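Local coordinates for NADP-dependent alcohol dehydrogenase (Entamoeba histolytica, PDB 2OUI), which catalyses the NADP-dependent interconversion of alcohols and carbonyl compounds, probably with the help of its bound zinc ion, at residues Ala35-Asp40 against Leu344-Val349; Lys80-Ala85 against Met147-Val152. The protein carries 1 engineered substitution. One frame throughout, in Å; residues are numbered along the deposited sequence. Where two conformers were deposited one is given.

Contact 1 of 2, residues Ala35-Asp40 against Leu344-Val349; sequences APCTSD and LIKPVV. With ZN (zinc ion), chain E; EDO (1,2-ethanediol), chain I; CAC (cacodylate ion), chain H; NO3 (nitrate ion), chain F.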
loop_
_atom_site.group_PDB
_atom_site.type_symbol
_atom_site.label_atom_id
_atom_site.label_comp_id
_atom_site.label_asym_id
_atom_site.label_seq_id
_atom_site.Cartn_x
_atom_site.Cartn_y
_atom_site.Cartn_z
ATOM N N ALA A 35 -26.409 -22.825 -2.515
ATOM C CA ALA A 35 -26.977 -21.780 -3.390
ATOM C C ALA A 35 -26.352 -21.879 -4.786
ATOM O O ALA A 35 -25.183 -22.253 -4.902
ATOM C CB ALA A 35 -26.727 -20.397 -2.802
ATOM N N PRO A 36 -27.124 -21.559 -5.839
ATOM C CA PRO A 36 -26.599 -21.498 -7.210
ATOM C C PRO A 36 -26.055 -20.114 -7.556
ATOM O O PRO A 36 -26.410 -19.119 -6.899
ATOM C CB PRO A 36 -27.831 -21.758 -8.051
ATOM C CG PRO A 36 -28.916 -21.030 -7.275
ATOM C CD PRO A 36 -28.561 -21.228 -5.798
ATOM N N CYS A 37 -25.197 -20.055 -8.576
ATOM C CA CYS A 37 -24.502 -18.819 -8.935
ATOM C C CYS A 37 -24.642 -18.574 -10.415
ATOM O O CYS A 37 -24.605 -19.500 -11.196
ATOM C CB CYS A 37 -23.004 -18.938 -8.608
ATOM S SG CYS A 37 -22.153 -17.333 -8.772
ATOM N N THR A 38 -24.791 -17.306 -10.784
ATOM C CA THR A 38 -24.738 -16.862 -12.174
ATOM C C THR A 38 -23.493 -17.399 -12.880
ATOM O O THR A 38 -23.544 -17.733 -14.057
ATOM C CB THR A 38 -24.731 -15.311 -12.211
ATOM O OG1 THR A 38 -25.868 -14.830 -11.471
ATOM C CG2 THR A 38 -24.851 -14.801 -13.631
ATOM N N SER A 39 -22.380 -17.508 -12.161
ATOM C CA SER A 39 -21.140 -17.985 -12.788
ATOM C C SER A 39 -21.355 -19.330 -13.451
ATOM O O SER A 39 -20.856 -19.585 -14.550
ATOM C CB SER A 39 -20.000 -18.086 -11.786
ATOM O OG SER A 39 -19.721 -16.816 -11.237
ATOM N N ASP A 40 -22.093 -20.216 -12.783
ATOM C CA ASP A 40 -22.315 -21.537 -13.357
ATOM C C ASP A 40 -23.173 -21.507 -14.615
ATOM O O ASP A 40 -23.050 -22.392 -15.472
ATOM C CB ASP A 40 -22.915 -22.486 -12.315
ATOM C CG ASP A 40 -21.844 -23.090 -11.383
ATOM O OD1 ASP A 40 -20.620 -22.862 -11.592
ATOM O OD2 ASP A 40 -22.234 -23.829 -10.458
ATOM N N LEU A 344 -36.188 -12.411 -8.367
ATOM C CA LEU A 344 -34.972 -13.122 -7.976
ATOM C C LEU A 344 -33.838 -12.221 -7.511
ATOM O O LEU A 344 -33.542 -11.207 -8.136
ATOM C CB LEU A 344 -34.468 -13.993 -9.143
ATOM C CG LEU A 344 -33.118 -14.723 -8.961
ATOM C CD1 LEU A 344 -33.328 -15.937 -8.103
ATOM C CD2 LEU A 344 -32.510 -15.139 -10.283
ATOM N N ILE A 345 -33.221 -12.616 -6.394
ATOM C CA ILE A 345 -31.858 -12.201 -6.055
ATOM C C ILE A 345 -31.059 -13.506 -5.892
ATOM O O ILE A 345 -30.281 -13.869 -6.764
ATOM C CB ILE A 345 -31.789 -11.295 -4.784
ATOM C CG1 ILE A 345 -32.622 -10.015 -5.010
ATOM C CG2 ILE A 345 -30.312 -10.983 -4.429
ATOM C CD1 ILE A 345 -32.753 -9.112 -3.785
ATOM N N LYS A 346 -31.318 -14.262 -4.825
ATOM C CA LYS A 346 -30.543 -15.480 -4.590
ATOM C C LYS A 346 -31.439 -16.578 -3.994
ATOM O O LYS A 346 -32.133 -16.331 -3.022
ATOM C CB LYS A 346 -29.390 -15.124 -3.644
ATOM C CG LYS A 346 -28.276 -16.104 -3.577
ATOM C CD LYS A 346 -27.370 -16.042 -4.783
ATOM C CE LYS A 346 -26.235 -17.012 -4.531
ATOM N NZ LYS A 346 -25.259 -17.063 -5.655
ATOM N N PRO A 347 -31.476 -17.771 -4.617
ATOM C CA PRO A 347 -32.153 -18.908 -3.996
ATOM C C PRO A 347 -31.223 -19.661 -3.051
ATOM O O PRO A 347 -29.989 -19.609 -3.186
ATOM C CB PRO A 347 -32.502 -19.813 -5.183
ATOM C CG PRO A 347 -31.928 -19.132 -6.429
ATOM C CD PRO A 347 -30.916 -18.133 -5.933
ATOM N N VAL A 348 -31.816 -20.329 -2.076
ATOM C CA VAL A 348 -31.069 -21.227 -1.205
ATOM C C VAL A 348 -31.819 -22.534 -1.060
ATOM O O VAL A 348 -33.050 -22.575 -1.084
ATOM C CB VAL A 348 -30.772 -20.659 0.209
ATOM C CG1 VAL A 348 -29.720 -19.597 0.143
ATOM C CG2 VAL A 348 -32.033 -20.148 0.892
ATOM N N VAL A 349 -31.058 -23.611 -0.939
ATOM C CA VAL A 349 -31.629 -24.929 -0.771
ATOM C C VAL A 349 -31.141 -25.463 0.566
ATOM O O VAL A 349 -29.958 -25.456 0.825
ATOM C CB VAL A 349 -31.138 -25.878 -1.883
ATOM C CG1 VAL A 349 -31.686 -27.295 -1.678
ATOM C CG2 VAL A 349 -31.553 -25.345 -3.262
HETATM ZN ZN ZN E . -20.192 -17.922 -7.872
HETATM C C1 EDO I . -19.389 -13.424 -9.780
HETATM O O1 EDO I . -19.046 -12.539 -10.856
HETATM C C2 EDO I . -20.789 -13.992 -9.999
HETATM O O2 EDO I . -21.088 -14.275 -11.379
HETATM AS AS CAC H . -17.303 -16.675 -8.524
HETATM O O1 CAC H . -17.598 -15.181 -7.698
HETATM O O2 CAC H . -18.816 -17.369 -9.110
HETATM C C1 CAC H . -16.284 -16.412 -10.168
HETATM C C2 CAC H . -16.450 -17.986 -7.342
HETATM N N NO3 F . -24.550 -11.833 -9.711
HETATM O O1 NO3 F . -24.949 -13.174 -9.585
HETATM O O2 NO3 F . -24.548 -11.010 -8.606
HETATM O O3 NO3 F . -24.154 -11.310 -10.947
HETATM O O HOH W 1 -24.855 -15.513 -8.120
#
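P36, A35 and K346 account for most of the surface buried here. CG of P36 lies 3.7 Å from CG of P347, the two rings crossing at a slant. The CB methyl of A35 meets K346 CE at 3.8 Å. A35 CB and P36 CD each approach P347 O to 3.4 Å; this buried oxygen has no polar partner in the model.

K346 makes the polar link. Its CG stands anti to the backbone N (chi1 -163°), a bend at chi2 follows, and the extended tip then carries NZ to P36 O at 2.7 Å. The amine comes in 31° off the carbonyl plane. It also gives a hydrogen bond to a water, 2.9 Å from NZ, that accepts from T38 N as well, and it forms a salt bridge with E60.

C37, which follows P36 in the chain, binds zinc through SG at 2.2 Å; the same sulfur caps the helix by accepting from S39 N. With its amine gripped by a carbonyl, a carboxylate and a water, the buried lysine ties strand 346-350 to the peptide directly before the zinc ligand, and its positive charge may be balanced in part by E60.

Contact 2 of 2, residues Lys80-Ala85 against Met147-Val152; sequences KVIVPA and MLSDMV. With ZN (zinc ion), chain E.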
loop_
_atom_site.group_PDB
_atom_site.type_symbol
_atom_site.label_atom_id
_atom_site.label_comp_id
_atom_site.label_asym_id
_atom_site.label_seq_id
_atom_site.Cartn_x
_atom_site.Cartn_y
_atom_site.Cartn_z
ATOM N N LYS A 80 -19.994 -28.438 11.809
ATOM C CA LYS A 80 -20.722 -27.702 10.792
ATOM C C LYS A 80 -19.841 -26.537 10.343
ATOM O O LYS A 80 -19.254 -25.837 11.169
ATOM C CB LYS A 80 -22.080 -27.248 11.325
ATOM C CG LYS A 80 -22.972 -28.445 11.682
ATOM C CD LYS A 80 -24.356 -28.041 12.146
ATOM C CE LYS A 80 -25.082 -29.287 12.657
ATOM N NZ LYS A 80 -26.349 -28.973 13.361
ATOM N N VAL A 81 -19.729 -26.348 9.028
ATOM C CA VAL A 81 -18.709 -25.447 8.480
ATOM C C VAL A 81 -19.273 -24.573 7.371
ATOM O O VAL A 81 -20.231 -24.964 6.679
ATOM C CB VAL A 81 -17.492 -26.220 7.883
ATOM C CG1 VAL A 81 -16.655 -26.879 8.983
ATOM C CG2 VAL A 81 -17.957 -27.307 6.872
ATOM N N ILE A 82 -18.648 -23.419 7.205
ATOM C CA ILE A 82 -18.887 -22.531 6.091
ATOM C C ILE A 82 -17.816 -22.889 5.056
ATOM O O ILE A 82 -16.606 -22.839 5.338
ATOM C CB ILE A 82 -18.719 -21.048 6.521
ATOM C CG1 ILE A 82 -19.755 -20.666 7.582
ATOM C CG2 ILE A 82 -18.920 -20.131 5.356
ATOM C CD1 ILE A 82 -19.401 -19.362 8.337
ATOM N N VAL A 83 -18.252 -23.246 3.861
ATOM C CA VAL A 83 -17.306 -23.630 2.822
ATOM C C VAL A 83 -17.083 -22.444 1.869
ATOM O O VAL A 83 -18.039 -21.989 1.221
ATOM C CB VAL A 83 -17.825 -24.836 2.007
ATOM C CG1 VAL A 83 -16.732 -25.341 1.045
ATOM C CG2 VAL A 83 -18.288 -25.986 2.952
ATOM N N PRO A 84 -15.835 -21.936 1.776
ATOM C CA PRO A 84 -15.615 -20.812 0.843
ATOM C C PRO A 84 -15.627 -21.328 -0.597
ATOM O O PRO A 84 -15.243 -22.469 -0.827
ATOM C CB PRO A 84 -14.222 -20.288 1.226
ATOM C CG PRO A 84 -13.501 -21.521 1.823
ATOM C CD PRO A 84 -14.608 -22.353 2.480
ATOM N N ALA A 85 -16.084 -20.516 -1.563
ATOM C CA ALA A 85 -16.060 -20.948 -2.968
ATOM C C ALA A 85 -14.616 -21.212 -3.405
ATOM O O ALA A 85 -14.365 -22.079 -4.241
ATOM C CB ALA A 85 -16.693 -19.887 -3.896
ATOM N N MET A 147 -24.374 -17.328 2.101
ATOM C CA MET A 147 -24.086 -16.093 1.349
ATOM C C MET A 147 -22.655 -15.619 1.530
ATOM O O MET A 147 -22.155 -14.846 0.708
ATOM C CB MET A 147 -25.041 -14.971 1.771
ATOM C CG MET A 147 -26.528 -15.273 1.551
ATOM S SD MET A 147 -26.983 -15.525 -0.176
ATOM C CE MET A 147 -27.088 -17.295 -0.295
ATOM N N LEU A 148 -22.002 -16.062 2.603
ATOM C CA LEU A 148 -20.568 -15.768 2.836
ATOM C C LEU A 148 -19.612 -16.410 1.820
ATOM O O LEU A 148 -18.579 -15.851 1.516
ATOM C CB LEU A 148 -20.157 -16.176 4.265
ATOM C CG LEU A 148 -20.814 -15.428 5.428
ATOM C CD1 LEU A 148 -20.572 -16.136 6.751
ATOM C CD2 LEU A 148 -20.333 -13.953 5.476
ATOM N N SER A 149 -19.969 -17.580 1.287
ATOM C CA SER A 149 -19.062 -18.426 0.508
ATOM C C SER A 149 -18.543 -17.723 -0.734
ATOM O O SER A 149 -17.387 -17.901 -1.103
ATOM C CB SER A 149 -19.822 -19.681 0.037
ATOM O OG SER A 149 -20.289 -20.411 1.161
ATOM N N ASP A 150 -19.420 -16.922 -1.335
ATOM C CA ASP A 150 -19.188 -16.318 -2.645
ATOM C C ASP A 150 -19.790 -14.912 -2.669
ATOM O O ASP A 150 -19.087 -13.969 -3.015
ATOM C CB ASP A 150 -19.786 -17.232 -3.723
ATOM C CG ASP A 150 -19.421 -16.832 -5.157
ATOM O OD1 ASP A 150 -18.561 -15.931 -5.360
ATOM O OD2 ASP A 150 -20.029 -17.433 -6.083
ATOM N N MET A 151 -21.051 -14.735 -2.269
ATOM C CA MET A 151 -21.690 -13.417 -2.499
ATOM C C MET A 151 -21.071 -12.293 -1.673
ATOM O O MET A 151 -20.658 -11.272 -2.220
ATOM C CB MET A 151 -23.200 -13.456 -2.293
ATOM C CG MET A 151 -23.934 -14.471 -3.205
ATOM S SD MET A 151 -23.798 -14.056 -4.961
ATOM C CE MET A 151 -22.378 -15.004 -5.511
ATOM N N VAL A 152 -20.984 -12.492 -0.366
ATOM C CA VAL A 152 -20.389 -11.458 0.496
ATOM C C VAL A 152 -18.911 -11.255 0.162
ATOM O O VAL A 152 -18.470 -10.111 -0.012
ATOM C CB VAL A 152 -20.506 -11.802 1.948
ATOM C CG1 VAL A 152 -19.800 -10.729 2.775
ATOM C CG2 VAL A 152 -21.998 -11.928 2.333
HETATM ZN ZN ZN E . -20.192 -17.922 -7.872
#
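S149 and A85 join the end of strand 80-83 to the start of helix 148-161 through two hydrogen bonds. In S149 the hydroxyl is anti to the carbonyl carbon and beside the backbone N (chi1 -60°), which carries OG across to V83 O at 2.7 Å. The donor sits 31° off the plane of that carbonyl. Two residues further along segment 80-85 the direction reverses, at the same serine: A85 N donates to S149 O over 3.0 Å. This bond is nearly straight at the hydrogen, 170°, although the nitrogen lies above the carbonyl plane. S149 is thus held by both side chain and backbone, and P84 comes closest to it in CA position, at 4.2 Å.

On one flank of this pair the contact is apolar. I82 and L148 cross at a slant and meet by their ends, CD1 to CD1 at 3.8 Å. From helix 298-310, M302 packs against I82 and L305 against L148. On the other flank the A85 methyl touches S149 O at 3.5 Å and the CB of D150 at 4.1 Å.

D150 has CG anti to its backbone N, which sends the carboxylate beyond A85 to the metal, where OD2 binds zinc at 1.9 Å. The helix widens here into a pi-type turn, V152 N bonding to M147 O. Together with C37 and H59, D150 makes up the protein's share of the zinc site, two of whose ligands come from the GroES-like region, as expected of the zinc-binding alcohol dehydrogenase family.

The centres of contacts 1 and 2 are 13 Å apart, and zinc lies at the meeting point, each contact supplying one of its ligands. The sulfur-containing side chains of M147 and M151 also pack directly on K346, and M147 touches V348. Strands 80-83 and 346-350 belong to the same mixed sheet. Along the chain contact 2 is nested within the loop that contact 1 closes. The parallel six-stranded sheet of the Rossmann-type region, probably the NADP-binding part, comes between V152 and L344, so contact 1 brings the chain back from it to the GroES-like region beside the metal.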